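Local coordinates for protein thymidylate synthase thyX (Helicobacter pylori, PDB 3N3Y) that probably catalyses the FAD-dependent reductive methylation of dUMP to dTMP, with methylenetetrahydrofolate as methyl donor and NADPH as reductant, at residues A[25-29]-A[30-34]; A[52-55]-A[56-59]. One frame throughout, in Å; residues are numbered along the deposited sequence.

Contact 1: residues A[25-29]-A[30-34]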
loop_
_atom_site.group_PDB
_atom_site.type_symbol
_atom_site.label_atom_id
_atom_site.label_comp_id
_atom_site.label_asym_id
_atom_site.label_seq_id
_atom_site.Cartn_x
_atom_site.Cartn_y
_atom_site.Cartn_z
ATOM N N ALA A 25 -20.175 7.977 3.929
ATOM C CA ALA A 25 -19.103 7.279 4.636
ATOM C C ALA A 25 -18.750 7.971 5.946
ATOM O O ALA A 25 -18.493 7.323 6.961
ATOM C CB ALA A 25 -17.855 7.162 3.751
ATOM N N ILE A 26 -18.722 9.293 5.918
ATOM C CA ILE A 26 -18.349 10.049 7.099
ATOM C C ILE A 26 -19.407 9.907 8.200
ATOM O O ILE A 26 -19.085 9.765 9.388
ATOM C CB ILE A 26 -18.129 11.535 6.749
ATOM C CG1 ILE A 26 -16.970 11.656 5.744
ATOM C CG2 ILE A 26 -17.858 12.343 8.016
ATOM C CD1 ILE A 26 -16.792 13.031 5.140
ATOM N N ARG A 27 -20.670 9.933 7.786
ATOM C CA ARG A 27 -21.773 9.875 8.723
ATOM C C ARG A 27 -21.906 8.477 9.319
ATOM O O ARG A 27 -22.410 8.322 10.429
ATOM C CB ARG A 27 -23.073 10.347 8.055
ATOM C CG ARG A 27 -22.961 11.754 7.487
ATOM C CD ARG A 27 -24.257 12.543 7.561
ATOM N NE ARG A 27 -24.118 13.625 8.532
ATOM C CZ ARG A 27 -24.077 14.910 8.216
ATOM N NH1 ARG A 27 -24.193 15.289 6.952
ATOM N NH2 ARG A 27 -23.932 15.819 9.166
ATOM N N THR A 28 -21.437 7.469 8.584
ATOM C CA THR A 28 -21.456 6.101 9.068
ATOM C C THR A 28 -20.668 5.955 10.369
ATOM O O THR A 28 -21.046 5.175 11.238
ATOM C CB THR A 28 -20.893 5.105 8.036
ATOM O OG1 THR A 28 -21.822 4.938 6.956
ATOM C CG2 THR A 28 -20.681 3.763 8.693
ATOM N N CYS A 29 -19.582 6.711 10.501
ATOM C CA CYS A 29 -18.687 6.556 11.646
ATOM C C CYS A 29 -19.367 6.923 12.952
ATOM O O CYS A 29 -19.258 6.198 13.931
ATOM C CB CYS A 29 -17.409 7.378 11.470
ATOM S SG CYS A 29 -16.377 6.864 10.063
ATOM N N TRP A 30 -20.064 8.055 12.960
ATOM C CA TRP A 30 -20.755 8.527 14.155
ATOM C C TRP A 30 -22.257 8.356 14.030
ATOM O O TRP A 30 -23.002 8.820 14.882
ATOM C CB TRP A 30 -20.433 9.991 14.425
ATOM C CG TRP A 30 -18.992 10.240 14.612
ATOM C CD1 TRP A 30 -18.274 10.083 15.766
ATOM C CD2 TRP A 30 -18.063 10.689 13.614
ATOM N NE1 TRP A 30 -16.953 10.409 15.548
ATOM C CE2 TRP A 30 -16.795 10.783 14.235
ATOM C CE3 TRP A 30 -18.178 11.021 12.254
ATOM C CZ2 TRP A 30 -15.652 11.201 13.543
ATOM C CZ3 TRP A 30 -17.039 11.428 11.571
ATOM C CH2 TRP A 30 -15.794 11.516 12.217
ATOM N N GLN A 31 -22.693 7.694 12.960
ATOM C CA GLN A 31 -24.111 7.379 12.763
ATOM C C GLN A 31 -25.009 8.622 12.848
ATOM O O GLN A 31 -26.050 8.601 13.503
ATOM C CB GLN A 31 -24.574 6.313 13.778
ATOM C CG GLN A 31 -23.929 4.931 13.596
ATOM C CD GLN A 31 -24.446 4.186 12.369
ATOM O OE1 GLN A 31 -23.692 3.887 11.433
ATOM N NE2 GLN A 31 -25.740 3.880 12.370
ATOM N N SER A 32 -24.602 9.689 12.172
ATOM C CA SER A 32 -25.255 10.987 12.268
ATOM C C SER A 32 -26.100 11.295 11.031
ATOM O O SER A 32 -26.205 12.446 10.617
ATOM C CB SER A 32 -24.189 12.068 12.414
ATOM O OG SER A 32 -23.333 12.048 11.278
ATOM N N PHE A 33 -26.694 10.265 10.437
ATOM C CA PHE A 33 -27.519 10.446 9.246
ATOM C C PHE A 33 -28.676 11.425 9.481
ATOM O O PHE A 33 -29.181 12.032 8.544
ATOM C CB PHE A 33 -28.052 9.097 8.763
ATOM C CG PHE A 33 -26.995 8.040 8.661
ATOM C CD1 PHE A 33 -26.148 7.997 7.563
ATOM C CD2 PHE A 33 -26.838 7.099 9.669
ATOM C CE1 PHE A 33 -25.161 7.029 7.465
ATOM C CE2 PHE A 33 -25.858 6.132 9.584
ATOM C CZ PHE A 33 -25.016 6.094 8.482
ATOM N N GLU A 34 -29.086 11.568 10.737
ATOM C CA GLU A 34 -30.151 12.490 11.110
ATOM C C GLU A 34 -29.800 13.918 10.699
ATOM O O GLU A 34 -30.684 14.700 10.350
ATOM C CB GLU A 34 -30.373 12.450 12.622
ATOM C CG GLU A 34 -29.333 13.257 13.393
ATOM C CD GLU A 34 -29.421 13.066 14.899
ATOM O OE1 GLU A 34 -29.651 11.919 15.350
ATOM O OE2 GLU A 34 -29.243 14.068 15.631
#
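The C-terminal end of helix 20-30 closes in the manner of a Schellman motif, though its second bond is weak: the amide of Ser32 reaches back to the carbonyl of Arg27. This bond, Ser32 N to Arg27 O, measures 3.1 Å. Its companion from Gln31 N to Thr28 O is the weak one, at 3.5 Å. Gln31 supplies the positive phi that turns the chain off the helix, and this left-handed turn brings Ser32 N round to Arg27 O.

The side chains repeat the Arg27-Ser32 link. Ser32 OG sits at the edge of the Arg27 guanidinium, close to its plane, and receives a 3.3 Å bond from Arg27 NE. A chi1 of 60°, with OG between the serine's own backbone N and carbonyl carbon, places the hydroxyl beside that edge, and the arginine chain bends at chi2 and chi3 to meet it. The stronger tie of the guanidinium is the salt bridge from NH1 to Asp43, with the serine bond at NE beside it.

Phe33 folds back over the helix end: its CZ lies 3.6 Å from Thr28 CA, and Arg27 O stands above one face, offset toward the rim. On Trp30, Cys29 CB lies over the six-membered ring, 4.0 Å from its centroid, a CH-pi contact, and SG makes an oblique Cys sulfur-aromatic contact with the same ring. Ile26 CG2 meets this ring in plane at its edge, 3.8 Å from Trp30 CZ3; a branched aliphatic residue can give one branch to the indole while the rest turns to helix 41-51.

Cys29 also touches FAD, and Trp30 meets the ring of Tyr95 of a second subunit. Ile26 packs on Leu46, Ile47 and Val50, seating this helix end against helix 41-51.

Contact 2: residues A[52-55]-A[56-59]; sequences NIFR and HSST. With FAD (flavin-adenine dinucleotide), chain K.
The backbone from Ile53 to Thr59 winds into successive 3-10 turns, in which His56 N bonds to Ile53 O (2.9 Å) and Ser57 N to Phe54 O, followed by Thr59 N to His56 O. Ser57 and Thr59 suit this tight winding because the hydroxyl of each gives a carbonyl a second donor. Ser57 OG reaches Phe54 O at 2.8 Å in the carbonyl plane, on a lone pair, whereas the amide of the same serine comes from above that plane. Thr59 OG1 likewise bonds to His56 O at 2.8 Å, with a C=O...OG1 angle of 170° at that oxygen.

Arg55 and His56 lie side by side. Arg55 CG sits over the centre of the imidazole face, 3.3 Å from the ring centroid, in a CH-pi contact, while the guanidinium plane stands 72° from the ring. A chi1 of 77° tucks CG between the arginine's own N and carbonyl carbon, the position from which it meets the ring; CD then passes on to the C7M methyl of the flavin at 3.6 Å. His56 CE1, at the imidazole edge and near its plane, lies 3.8 Å from FAD N5.

Farther along the cofactor, Ser58 OG shares a 2.8 Å hydrogen bond with the ribityl O2'. A water ties the turn together there, donating to Arg55 O and accepting from Ser58 N. Phe54 sends CZ to within 3.7 Å of FAD O3B, on the adenosine ribose.

This loop joins helix 41-51 to strand 64-73, with Arg173 of helix 172-182 packed against Phe54, Ser57 and Ser58 and Asn177 of a third subunit beside Phe54.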
loop_
_atom_site.group_PDB
_atom_site.type_symbol
_atom_site.label_atom_id
_atom_site.label_comp_id
_atom_site.label_asym_id
_atom_site.label_seq_id
_atom_site.Cartn_x
_atom_site.Cartn_y
_atom_site.Cartn_z
ATOM N N ASN A 52 -10.278 16.865 6.203
ATOM C CA ASN A 52 -9.021 17.578 6.442
ATOM C C ASN A 52 -8.514 17.524 7.884
ATOM O O ASN A 52 -7.490 18.120 8.200
ATOM C CB ASN A 52 -9.121 19.026 5.960
ATOM C CG ASN A 52 -9.272 19.132 4.442
ATOM O OD1 ASN A 52 -9.071 18.157 3.707
ATOM N ND2 ASN A 52 -9.631 20.322 3.970
ATOM N N ILE A 53 -9.239 16.833 8.762
ATOM C CA ILE A 53 -8.670 16.446 10.046
ATOM C C ILE A 53 -7.808 15.239 9.730
ATOM O O ILE A 53 -8.300 14.276 9.134
ATOM C CB ILE A 53 -9.729 15.990 11.066
ATOM C CG1 ILE A 53 -10.900 16.974 11.137
ATOM C CG2 ILE A 53 -9.086 15.802 12.432
ATOM C CD1 ILE A 53 -10.477 18.421 11.365
ATOM N N PHE A 54 -6.536 15.268 10.117
ATOM C CA PHE A 54 -5.654 14.192 9.693
ATOM C C PHE A 54 -6.150 12.804 10.087
ATOM O O PHE A 54 -6.185 11.898 9.246
ATOM C CB PHE A 54 -4.194 14.360 10.124
ATOM C CG PHE A 54 -3.313 13.272 9.567
ATOM C CD1 PHE A 54 -2.967 13.271 8.214
ATOM C CD2 PHE A 54 -2.906 12.199 10.364
ATOM C CE1 PHE A 54 -2.189 12.240 7.677
ATOM C CE2 PHE A 54 -2.127 11.163 9.834
ATOM C CZ PHE A 54 -1.769 11.186 8.492
ATOM N N ARG A 55 -6.539 12.638 11.349
ATOM C CA ARG A 55 -6.954 11.325 11.832
ATOM C C ARG A 55 -8.124 10.770 11.021
ATOM O O ARG A 55 -8.362 9.567 11.019
ATOM C CB ARG A 55 -7.307 11.362 13.326
ATOM C CG ARG A 55 -8.671 11.973 13.654
ATOM C CD ARG A 55 -8.970 11.854 15.148
ATOM N NE ARG A 55 -7.849 12.369 15.928
ATOM C CZ ARG A 55 -7.709 13.647 16.274
ATOM N NH1 ARG A 55 -8.627 14.539 15.916
ATOM N NH2 ARG A 55 -6.651 14.034 16.976
ATOM N N HIS A 56 -8.840 11.645 10.315
ATOM C CA HIS A 56 -10.029 11.220 9.588
ATOM C C HIS A 56 -9.932 11.357 8.070
ATOM O O HIS A 56 -10.941 11.222 7.371
ATOM C CB HIS A 56 -11.274 11.957 10.103
ATOM C CG HIS A 56 -11.570 11.723 11.556
ATOM N ND1 HIS A 56 -11.641 10.461 12.112
ATOM C CD2 HIS A 56 -11.852 12.592 12.560
ATOM C CE1 HIS A 56 -11.939 10.563 13.397
ATOM N NE2 HIS A 56 -12.073 11.844 13.694
ATOM N N SER A 57 -8.727 11.608 7.561
ATOM C CA SER A 57 -8.533 11.792 6.118
ATOM C C SER A 57 -8.756 10.525 5.286
ATOM O O SER A 57 -8.940 10.599 4.067
ATOM C CB SER A 57 -7.164 12.404 5.810
ATOM O OG SER A 57 -6.137 11.719 6.486
ATOM N N SER A 58 -8.755 9.374 5.943
ATOM C CA SER A 58 -9.057 8.113 5.272
ATOM C C SER A 58 -10.494 8.030 4.738
ATOM O O SER A 58 -10.800 7.184 3.906
ATOM C CB SER A 58 -8.781 6.946 6.213
ATOM O OG SER A 58 -9.531 7.098 7.395
ATOM N N THR A 59 -11.380 8.902 5.208
ATOM C CA THR A 59 -12.722 8.990 4.621
ATOM C C THR A 59 -12.694 9.465 3.163
ATOM O O THR A 59 -13.598 9.143 2.383
ATOM C CB THR A 59 -13.642 9.946 5.415
ATOM O OG1 THR A 59 -13.032 11.245 5.497
ATOM C CG2 THR A 59 -13.895 9.401 6.814
HETATM P PA FAD K . -2.034 3.656 7.484
HETATM O O1A FAD K . -0.925 2.872 8.155
HETATM O O2A FAD K . -3.195 2.802 7.028
HETATM O O5B FAD K . -1.438 4.436 6.226
HETATM C C5B FAD K . -0.232 5.155 6.354
HETATM C C4B FAD K . -0.285 6.287 5.343
HETATM O O4B FAD K . -0.361 5.727 4.045
HETATM C C3B FAD K . -1.557 7.118 5.523
HETATM O O3B FAD K . -1.348 8.214 6.383
HETATM C C2B FAD K . -1.899 7.535 4.109
HETATM O O2B FAD K . -1.125 8.652 3.755
HETATM C C1B FAD K . -1.335 6.405 3.279
HETATM N N9A FAD K . -2.329 5.434 2.790
HETATM C C8A FAD K . -2.440 4.111 3.142
HETATM N N7A FAD K . -3.457 3.574 2.433
HETATM C C5A FAD K . -3.993 4.541 1.644
HETATM C C6A FAD K . -5.048 4.551 0.736
HETATM N N6A FAD K . -5.624 3.411 0.358
HETATM N N1A FAD K . -5.354 5.718 0.072
HETATM C C2A FAD K . -4.636 6.868 0.311
HETATM N N3A FAD K . -3.605 6.856 1.217
HETATM C C4A FAD K . -3.289 5.711 1.858
HETATM N N1 FAD K . -11.809 4.741 11.616
HETATM C C2 FAD K . -13.160 4.549 11.399
HETATM O O2 FAD K . -13.547 3.850 10.481
HETATM N N3 FAD K . -14.094 5.147 12.216
HETATM C C4 FAD K . -13.695 5.942 13.264
HETATM O O4 FAD K . -14.550 6.462 13.967
HETATM C C4X FAD K . -12.337 6.146 13.508
HETATM N N5 FAD K . -11.932 6.948 14.563
HETATM C C5X FAD K . -10.577 7.121 14.786
HETATM C C6 FAD K . -10.160 7.917 15.844
HETATM C C7 FAD K . -8.809 8.109 16.088
HETATM C C7M FAD K . -8.376 8.971 17.241
HETATM C C8 FAD K . -7.861 7.505 15.256
HETATM C C8M FAD K . -6.398 7.719 15.515
HETATM C C9 FAD K . -8.266 6.709 14.185
HETATM C C9A FAD K . -9.627 6.516 13.945
HETATM N N10 FAD K . -10.041 5.722 12.887
HETATM C C10 FAD K . -11.393 5.538 12.672
HETATM C "C1'" FAD K . -9.049 5.019 11.991
HETATM C "C2'" FAD K . -8.430 5.896 10.910
HETATM O "O2'" FAD K . -9.441 6.390 10.052
HETATM C "C3'" FAD K . -7.393 5.109 10.098
HETATM O "O3'" FAD K . -7.983 4.039 9.391
HETATM C "C4'" FAD K . -6.242 4.577 10.948
HETATM O "O4'" FAD K . -5.857 5.572 11.857
HETATM C "C5'" FAD K . -5.021 4.349 10.082
HETATM O "O5'" FAD K . -4.536 5.636 9.712
HETATM P P FAD K . -3.674 5.850 8.365
HETATM O O1P FAD K . -3.105 7.251 8.324
HETATM O O2P FAD K . -4.548 5.561 7.177
HETATM O O3P FAD K . -2.442 4.821 8.532
HETATM O O HOH W 1 -7.617 8.685 8.493
#

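In the fold
Contact 1 precedes contact 2 along the chain, and helix 41-51 runs between them. Their centres lie 14 Å apart on the same side of the chain's centre, and they touch: the rings of Trp30 and His56 meet edge-to-face, with Trp30 CZ2 3.6 Å from His56 NE2, while Ile26 packs on Thr59. The end of helix 20-30 and the loop before strand 64-73 thus meet to form part of one FAD pocket, Cys29 coming from the first and Phe54, Arg55, His56 and Ser58 from the second. Neighbouring subunits complete the site, in keeping with a homotetramer whose FAD pockets are each built by three monomers.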